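Local coordinates for Tol-Pal system protein TolB (PDB 7MX5) that probably serves as the periplasmic component of the Tol-Pal system, which supports outer membrane invagination during cell division and maintains outer membrane integrity, at residues G130-N142 against S387-K400. Residues are numbered along the deposited sequence; the frame is centred on the assembly and turned at random. Where two conformers were deposited one is given.
Sequences GDFSGRIAYVLRN and SEQGEVREPAWAPK
The ring closure of the TolB beta-propeller is made here: the C-terminal strand 391-397 pairs antiparallel with strand 135-141, the first strand after helix 110-126, and completes a four-stranded blade whose other two strands are 150-156 and 163-168. Two chain regions 245 residues apart share one sheet, a Velcro-like closure. The strand directions differ by 165°, and seven backbone hydrogen bonds join the segments, from Ala398 N to Arg135 O (2.9 Å) at one end to the reciprocal pair of Arg141 and Glu391 at the other. The ladder is not regular: Ala137 pairs with Ala396 but Val139 with Arg393, a beta bulge that takes up one extra residue around Glu394 and Pro395. Ala137 O receives both Ala396 N and a CA-H...O contact from Pro395 CA at 3.1 Å.

On one face, Ile136 lies over the Trp397 indole. With CG1 beside the backbone N and the chain extended beyond it, CD1 comes to 3.8 Å from the centroid of the six-membered ring, only 9° off the ring normal, a CH-pi contact. The indole NE1 donates to a water that donates to Ser133 O, bridging the segments. Farther along, Val392 CG1 touches both Tyr138 CD2 (3.5 Å), obliquely to the ring, and Leu140 CD2 (3.6 Å); Tyr138 OH is bonded to Gln153 on the adjoining strand.

On the other face, the extended Arg141 lays its guanidinium across Arg393, with Arg393 CG over one face. The two like charges are close, but each has an acidic partner: Glu349 forms a salt bridge with Arg393, and Glu394 OE1 with Arg141 NH2, while Glu394 OE2 is hydrogen-bonded to Ser174 OG. A water reinforces the Arg141-Glu394 bridge, accepting from Arg141 NH2 at 2.7 Å and donating to Glu394 OE1 at 2.6 Å.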
ATOM      1  N   GLY A 130      11.956   1.608  -4.895  1.00 35.32           N
ATOM      2  CA  GLY A 130      11.372   0.349  -4.487  1.00 36.82           C
ATOM      3  C   GLY A 130      10.428   0.510  -3.313  1.00 32.38           C
ATOM      4  O   GLY A 130      10.522   1.448  -2.521  1.00 43.72           O
ATOM      5  N   ASP A 131       9.489  -0.432  -3.204  1.00 36.50           N
ATOM      6  CA  ASP A 131       8.481  -0.386  -2.152  1.00 41.13           C
ATOM      7  C   ASP A 131       8.445  -1.670  -1.330  1.00 44.44           C
ATOM      8  O   ASP A 131       7.445  -1.938  -0.656  1.00 40.65           O
ATOM      9  CB  ASP A 131       7.098  -0.097  -2.739  1.00 30.74           C
ATOM     10  CG  ASP A 131       6.751   1.378  -2.706  1.00 37.73           C
ATOM     11  OD1 ASP A 131       7.446   2.141  -2.002  1.00 45.28           O
ATOM     12  OD2 ASP A 131       5.781   1.777  -3.383  1.00 40.45           O
ATOM     13  N   PHE A 132       9.510  -2.475  -1.374  1.00 43.40           N
ATOM     14  CA  PHE A 132       9.576  -3.644  -0.504  1.00 49.83           C
ATOM     15  C   PHE A 132       9.712  -3.228   0.954  1.00 45.17           C
ATOM     16  O   PHE A 132       9.143  -3.869   1.846  1.00 44.07           O
ATOM     17  CB  PHE A 132      10.731  -4.548  -0.928  1.00 39.44           C
ATOM     18  CG  PHE A 132      10.686  -4.931  -2.375  1.00 42.31           C
ATOM     19  CD1 PHE A 132       9.657  -5.721  -2.861  1.00 40.89           C
ATOM     20  CD2 PHE A 132      11.660  -4.491  -3.256  1.00 39.42           C
ATOM     21  CE1 PHE A 132       9.605  -6.070  -4.193  1.00 40.87           C
ATOM     22  CE2 PHE A 132      11.614  -4.839  -4.591  1.00 43.54           C
ATOM     23  CZ  PHE A 132      10.585  -5.629  -5.059  1.00 42.79           C
ATOM     24  N   SER A 133      10.460  -2.160   1.213  1.00 42.83           N
ATOM     25  CA  SER A 133      10.398  -1.497   2.503  1.00 48.17           C
ATOM     26  C   SER A 133       9.127  -0.662   2.581  1.00 48.69           C
ATOM     27  O   SER A 133       8.657  -0.112   1.581  1.00 58.57           O
ATOM     28  CB  SER A 133      11.626  -0.613   2.722  1.00 42.09           C
ATOM     29  OG  SER A 133      12.823  -1.359   2.582  1.00 46.07           O
ATOM     30  N   GLY A 134       8.566  -0.577   3.780  1.00 42.49           N
ATOM     31  CA  GLY A 134       7.306   0.101   3.996  1.00 44.32           C
ATOM     32  C   GLY A 134       6.313  -0.789   4.716  1.00 42.61           C
ATOM     33  O   GLY A 134       6.509  -1.991   4.885  1.00 40.41           O
ATOM     34  N   ARG A 135       5.222  -0.159   5.139  1.00 39.82           N
ATOM     35  CA  ARG A 135       4.231  -0.815   5.975  1.00 37.51           C
ATOM     36  C   ARG A 135       2.842  -0.653   5.376  1.00 38.59           C
ATOM     37  O   ARG A 135       2.564   0.310   4.655  1.00 35.37           O
ATOM     38  CB  ARG A 135       4.258  -0.253   7.401  1.00 39.64           C
ATOM     39  CG  ARG A 135       5.644  -0.255   8.028  1.00 37.35           C
ATOM     40  CD  ARG A 135       5.923  -1.570   8.732  1.00 43.26           C
ATOM     41  NE  ARG A 135       5.210  -1.657   9.999  1.00 47.00           N
ATOM     42  CZ  ARG A 135       5.175  -2.734  10.772  1.00 44.55           C
ATOM     43  NH1 ARG A 135       5.802  -3.849  10.432  1.00 46.57           N
ATOM     44  NH2 ARG A 135       4.492  -2.693  11.911  1.00 55.35           N
ATOM     45  N   ILE A 136       1.972  -1.614   5.680  1.00 33.67           N
ATOM     46  CA  ILE A 136       0.584  -1.604   5.240  1.00 37.66           C
ATOM     47  C   ILE A 136      -0.300  -1.859   6.450  1.00 37.20           C
ATOM     48  O   ILE A 136      -0.104  -2.843   7.172  1.00 37.86           O
ATOM     49  CB  ILE A 136       0.314  -2.658   4.148  1.00 34.35           C
ATOM     50  CG1 ILE A 136       1.204  -2.412   2.927  1.00 34.48           C
ATOM     51  CG2 ILE A 136      -1.156  -2.652   3.753  1.00 23.74           C
ATOM     52  CD1 ILE A 136       0.947  -3.370   1.784  1.00 41.19           C
ATOM     53  N   ALA A 137      -1.266  -0.974   6.675  1.00 34.86           N
ATOM     54  CA  ALA A 137      -2.223  -1.140   7.757  1.00 35.26           C
ATOM     55  C   ALA A 137      -3.481  -1.829   7.246  1.00 32.60           C
ATOM     56  O   ALA A 137      -3.873  -1.668   6.087  1.00 37.28           O
ATOM     57  CB  ALA A 137      -2.582   0.210   8.376  1.00 34.64           C
ATOM     58  N   TYR A 138      -4.115  -2.599   8.125  1.00 31.88           N
ATOM     59  CA  TYR A 138      -5.311  -3.347   7.766  1.00 35.29           C
ATOM     60  C   TYR A 138      -6.080  -3.674   9.038  1.00 33.67           C
ATOM     61  O   TYR A 138      -5.557  -3.566  10.149  1.00 31.93           O
ATOM     62  CB  TYR A 138      -4.960  -4.622   6.989  1.00 35.20           C
ATOM     63  CG  TYR A 138      -3.960  -5.513   7.693  1.00 40.29           C
ATOM     64  CD1 TYR A 138      -2.594  -5.330   7.520  1.00 38.64           C
ATOM     65  CD2 TYR A 138      -4.383  -6.535   8.534  1.00 42.93           C
ATOM     66  CE1 TYR A 138      -1.678  -6.141   8.165  1.00 39.62           C
ATOM     67  CE2 TYR A 138      -3.474  -7.351   9.179  1.00 35.79           C
ATOM     68  CZ  TYR A 138      -2.124  -7.149   8.992  1.00 39.17           C
ATOM     69  OH  TYR A 138      -1.217  -7.959   9.635  1.00 37.38           O
ATOM     70  N   VAL A 139      -7.334  -4.080   8.860  1.00 29.03           N
ATOM     71  CA  VAL A 139      -8.214  -4.440   9.966  1.00 37.33           C
ATOM     72  C   VAL A 139      -8.665  -5.879   9.767  1.00 42.63           C
ATOM     73  O   VAL A 139      -9.344  -6.192   8.781  1.00 40.29           O
ATOM     74  CB  VAL A 139      -9.426  -3.501  10.069  1.00 34.39           C
ATOM     75  CG1 VAL A 139     -10.323  -3.929  11.220  1.00 31.40           C
ATOM     76  CG2 VAL A 139      -8.970  -2.063  10.247  1.00 38.28           C
ATOM     77  N   LEU A 140      -8.291  -6.748  10.701  1.00 38.38           N
ATOM     78  CA  LEU A 140      -8.729  -8.136  10.688  1.00 38.06           C
ATOM     79  C   LEU A 140     -10.071  -8.248  11.400  1.00 41.17           C
ATOM     80  O   LEU A 140     -10.209  -7.819  12.550  1.00 40.72           O
ATOM     81  CB  LEU A 140      -7.696  -9.040  11.362  1.00 34.90           C
ATOM     82  CG  LEU A 140      -6.340  -9.169  10.666  1.00 50.27           C
ATOM     83  CD1 LEU A 140      -5.384 -10.002  11.506  1.00 45.61           C
ATOM     84  CD2 LEU A 140      -6.506  -9.774   9.283  1.00 44.07           C
ATOM     85  N   ARG A 141     -11.056  -8.818  10.712  1.00 39.56           N
ATOM     86  CA  ARG A 141     -12.391  -9.021  11.261  1.00 32.23           C
ATOM     87  C   ARG A 141     -12.624 -10.513  11.443  1.00 42.83           C
ATOM     88  O   ARG A 141     -12.562 -11.277  10.473  1.00 32.66           O
ATOM     89  CB  ARG A 141     -13.459  -8.418  10.349  1.00 40.81           C
ATOM     90  CG  ARG A 141     -13.300  -6.930  10.102  1.00 42.05           C
ATOM     91  CD  ARG A 141     -14.450  -6.395   9.267  1.00 46.01           C
ATOM     92  NE  ARG A 141     -14.270  -4.992   8.918  1.00 43.89           N
ATOM     93  CZ  ARG A 141     -15.134  -4.283   8.204  1.00 37.53           C
ATOM     94  NH1 ARG A 141     -16.257  -4.816   7.752  1.00 44.63           N
ATOM     95  NH2 ARG A 141     -14.865  -3.008   7.938  1.00 45.50           N
ATOM     96  N   ASN A 142     -12.891 -10.924  12.680  1.00 41.60           N
ATOM     97  CA  ASN A 142     -13.128 -12.329  13.003  1.00 35.20           C
ATOM     98  C   ASN A 142     -14.257 -12.421  14.021  1.00 45.43           C
ATOM     99  O   ASN A 142     -14.026 -12.262  15.230  1.00 44.41           O
ATOM    100  CB  ASN A 142     -11.863 -12.999  13.532  1.00 38.31           C
ATOM    101  CG  ASN A 142     -11.907 -14.510  13.404  1.00 51.13           C
ATOM    102  OD1 ASN A 142     -12.954 -15.090  13.113  1.00 56.80           O
ATOM    103  ND2 ASN A 142     -10.770 -15.155  13.627  1.00 41.09           N
ATOM    104  N   SER A 387      -5.610 -14.232   5.020  1.00 52.27           N
ATOM    105  CA  SER A 387      -5.593 -14.477   6.450  1.00 53.65           C
ATOM    106  C   SER A 387      -5.821 -15.958   6.728  1.00 58.75           C
ATOM    107  O   SER A 387      -6.399 -16.686   5.917  1.00 57.52           O
ATOM    108  CB  SER A 387      -6.661 -13.638   7.155  1.00 58.57           C
ATOM    109  OG  SER A 387      -6.545 -13.741   8.564  1.00 58.54           O
ATOM    110  N   GLU A 388      -5.346 -16.405   7.891  1.00 64.37           N
ATOM    111  CA  GLU A 388      -5.609 -17.778   8.302  1.00 66.65           C
ATOM    112  C   GLU A 388      -7.070 -17.970   8.685  1.00 69.66           C
ATOM    113  O   GLU A 388      -7.626 -19.056   8.484  1.00 72.47           O
ATOM    114  CB  GLU A 388      -4.698 -18.166   9.465  1.00 85.65           C
ATOM    115  CG  GLU A 388      -3.245 -18.360   9.071  1.00 78.66           C
ATOM    116  CD  GLU A 388      -2.552 -19.423   9.898  1.00 83.45           C
ATOM    117  OE1 GLU A 388      -3.243 -20.339  10.394  1.00 88.16           O
ATOM    118  OE2 GLU A 388      -1.316 -19.344  10.057  1.00 85.49           O
ATOM    119  N   GLN A 389      -7.702 -16.932   9.227  1.00 70.18           N
ATOM    120  CA  GLN A 389      -9.105 -16.996   9.602  0.50 66.92           C
ATOM    121  C   GLN A 389      -9.687 -15.591   9.569  1.00 58.53           C
ATOM    122  O   GLN A 389      -8.997 -14.604   9.836  1.00 50.79           O
ATOM    123  CB  GLN A 389      -9.296 -17.630  10.986  0.50 69.07           C
ATOM    124  CG  GLN A 389      -8.518 -16.957  12.103  0.50 65.28           C
ATOM    125  CD  GLN A 389      -7.089 -17.452  12.204  0.50 67.27           C
ATOM    126  OE1 GLN A 389      -6.810 -18.633  11.994  0.50 65.39           O
ATOM    127  NE2 GLN A 389      -6.173 -16.548  12.530  0.50 70.22           N
ATOM    128  N   GLY A 390     -10.968 -15.515   9.221  1.00 62.60           N
ATOM    129  CA  GLY A 390     -11.627 -14.230   9.111  1.00 51.66           C
ATOM    130  C   GLY A 390     -11.338 -13.555   7.781  1.00 48.59           C
ATOM    131  O   GLY A 390     -10.942 -14.187   6.796  1.00 55.55           O
ATOM    132  N   GLU A 391     -11.539 -12.238   7.762  1.00 38.03           N
ATOM    133  CA  GLU A 391     -11.337 -11.440   6.565  1.00 45.23           C
ATOM    134  C   GLU A 391     -10.460 -10.236   6.881  1.00 38.76           C
ATOM    135  O   GLU A 391     -10.385  -9.775   8.022  1.00 38.27           O
ATOM    136  CB  GLU A 391     -12.673 -10.970   5.966  1.00 39.74           C
ATOM    137  CG  GLU A 391     -13.445 -10.004   6.849  1.00 47.74           C
ATOM    138  CD  GLU A 391     -14.797  -9.640   6.269  1.00 48.87           C
ATOM    139  OE1 GLU A 391     -14.952  -9.708   5.032  1.00 51.02           O
ATOM    140  OE2 GLU A 391     -15.706  -9.285   7.050  1.00 56.54           O
ATOM    141  N   VAL A 392      -9.791  -9.736   5.845  1.00 34.66           N
ATOM    142  CA  VAL A 392      -8.942  -8.553   5.930  1.00 38.37           C
ATOM    143  C   VAL A 392      -9.616  -7.435   5.150  1.00 33.80           C
ATOM    144  O   VAL A 392     -10.025  -7.633   4.000  1.00 42.51           O
ATOM    145  CB  VAL A 392      -7.530  -8.830   5.385  1.00 42.86           C
ATOM    146  CG1 VAL A 392      -6.505  -7.986   6.121  1.00 33.72           C
ATOM    147  CG2 VAL A 392      -7.201 -10.310   5.499  1.00 44.08           C
ATOM    148  N   ARG A 393      -9.734  -6.263   5.772  1.00 34.21           N
ATOM    149  CA  ARG A 393     -10.486  -5.163   5.186  1.00 39.75           C
ATOM    150  C   ARG A 393      -9.729  -3.853   5.347  1.00 30.07           C
ATOM    151  O   ARG A 393      -8.897  -3.693   6.245  1.00 33.05           O
ATOM    152  CB  ARG A 393     -11.880  -5.030   5.819  1.00 36.96           C
ATOM    153  CG  ARG A 393     -12.644  -6.337   5.938  1.00 46.96           C
ATOM    154  CD  ARG A 393     -13.382  -6.648   4.651  1.00 33.85           C
ATOM    155  NE  ARG A 393     -14.064  -5.472   4.125  1.00 36.86           N
ATOM    156  CZ  ARG A 393     -15.377  -5.292   4.159  1.00 49.42           C
ATOM    157  NH1 ARG A 393     -16.185  -6.201   4.682  1.00 48.53           N
ATOM    158  NH2 ARG A 393     -15.892  -4.175   3.656  1.00 48.16           N
ATOM    159  N   GLU A 394     -10.039  -2.915   4.451  1.00 33.62           N
ATOM    160  CA  GLU A 394      -9.615  -1.519   4.501  1.00 28.37           C
ATOM    161  C   GLU A 394      -8.104  -1.369   4.633  1.00 31.33           C
ATOM    162  O   GLU A 394      -7.621  -0.880   5.663  1.00 32.59           O
ATOM    163  CB  GLU A 394     -10.321  -0.806   5.655  1.00 35.50           C
ATOM    164  CG  GLU A 394     -11.651  -0.180   5.269  1.00 37.67           C
ATOM    165  CD  GLU A 394     -12.525   0.133   6.469  1.00 43.67           C
ATOM    166  OE1 GLU A 394     -12.385  -0.552   7.506  1.00 33.06           O
ATOM    167  OE2 GLU A 394     -13.351   1.064   6.377  1.00 39.78           O
ATOM    168  N   PRO A 395      -7.328  -1.757   3.625  1.00 27.99           N
ATOM    169  CA  PRO A 395      -5.879  -1.557   3.693  1.00 31.55           C
ATOM    170  C   PRO A 395      -5.500  -0.110   3.415  1.00 26.80           C
ATOM    171  O   PRO A 395      -6.231   0.647   2.772  1.00 35.96           O
ATOM    172  CB  PRO A 395      -5.346  -2.486   2.599  1.00 41.19           C
ATOM    173  CG  PRO A 395      -6.442  -2.520   1.594  1.00 33.97           C
ATOM    174  CD  PRO A 395      -7.733  -2.421   2.373  1.00 32.88           C
ATOM    175  N   ALA A 396      -4.327   0.267   3.919  1.00 31.16           N
ATOM    176  CA  ALA A 396      -3.803   1.616   3.716  1.00 32.81           C
ATOM    177  C   ALA A 396      -2.284   1.533   3.659  1.00 37.53           C
ATOM    178  O   ALA A 396      -1.636   1.326   4.690  1.00 31.38           O
ATOM    179  CB  ALA A 396      -4.263   2.561   4.823  1.00 27.82           C
ATOM    180  N   TRP A 397      -1.727   1.690   2.462  1.00 34.44           N
ATOM    181  CA  TRP A 397      -0.281   1.655   2.289  1.00 30.24           C
ATOM    182  C   TRP A 397       0.346   2.914   2.874  1.00 34.51           C
ATOM    183  O   TRP A 397      -0.063   4.032   2.547  1.00 32.05           O
ATOM    184  CB  TRP A 397       0.068   1.527   0.807  1.00 36.25           C
ATOM    185  CG  TRP A 397       1.328   0.762   0.531  1.00 42.53           C
ATOM    186  CD1 TRP A 397       2.545   0.940   1.125  1.00 33.78           C
ATOM    187  CD2 TRP A 397       1.497  -0.298  -0.419  1.00 33.04           C
ATOM    188  NE1 TRP A 397       3.459   0.055   0.605  1.00 39.40           N
ATOM    189  CE2 TRP A 397       2.841  -0.717  -0.344  1.00 36.20           C
ATOM    190  CE3 TRP A 397       0.642  -0.935  -1.324  1.00 32.94           C
ATOM    191  CZ2 TRP A 397       3.349  -1.743  -1.139  1.00 43.39           C
ATOM    192  CZ3 TRP A 397       1.148  -1.954  -2.112  1.00 33.36           C
ATOM    193  CH2 TRP A 397       2.489  -2.347  -2.014  1.00 39.76           C
ATOM    194  N   ALA A 398       1.340   2.732   3.741  1.00 29.60           N
ATOM    195  CA  ALA A 398       2.002   3.872   4.357  1.00 40.29           C
ATOM    196  C   ALA A 398       2.757   4.676   3.301  1.00 39.55           C
ATOM    197  O   ALA A 398       3.437   4.099   2.447  1.00 35.15           O
ATOM    198  CB  ALA A 398       2.963   3.413   5.452  1.00 31.73           C
ATOM    199  N   PRO A 399       2.663   5.999   3.333  1.00 38.31           N
ATOM    200  CA  PRO A 399       3.314   6.832   2.319  1.00 45.02           C
ATOM    201  C   PRO A 399       4.815   6.938   2.573  1.00 46.44           C
ATOM    202  O   PRO A 399       5.352   6.406   3.542  1.00 47.72           O
ATOM    203  CB  PRO A 399       2.620   8.184   2.492  1.00 52.50           C
ATOM    204  CG  PRO A 399       2.279   8.221   3.942  1.00 44.31           C
ATOM    205  CD  PRO A 399       1.897   6.807   4.298  1.00 42.37           C
ATOM    206  N   LYS A 400       5.487   7.646   1.673  1.00 68.71           N
ATOM    207  CA  LYS A 400       6.923   7.875   1.781  1.00 74.72           C
ATOM    208  C   LYS A 400       7.222   9.367   1.874  1.00 82.99           C
ATOM    209  O   LYS A 400       6.332  10.202   1.706  1.00 83.47           O
ATOM    210  CB  LYS A 400       7.658   7.261   0.589  1.00 78.32           C
ATOM    211  CG  LYS A 400       8.566   6.095   0.949  1.00 77.48           C
ATOM    212  CD  LYS A 400       7.765   4.914   1.475  1.00 69.49           C
ATOM    213  CE  LYS A 400       8.651   3.696   1.685  1.00 64.22           C
ATOM    214  NZ  LYS A 400       9.643   3.535   0.586  1.00 67.96           N
ATOM    215  OXT LYS A 400       8.358   9.773   2.119  1.00 88.92           O
TER
HETATM  216  O   HOH W   1       6.289   0.859   0.478  1.00 40.20           O
HETATM  217  O   HOH W   2       4.900   2.216   2.932  1.00 29.98           O
HETATM  218  O   HOH W   3     -12.544  -2.580   9.188  1.00 32.25           O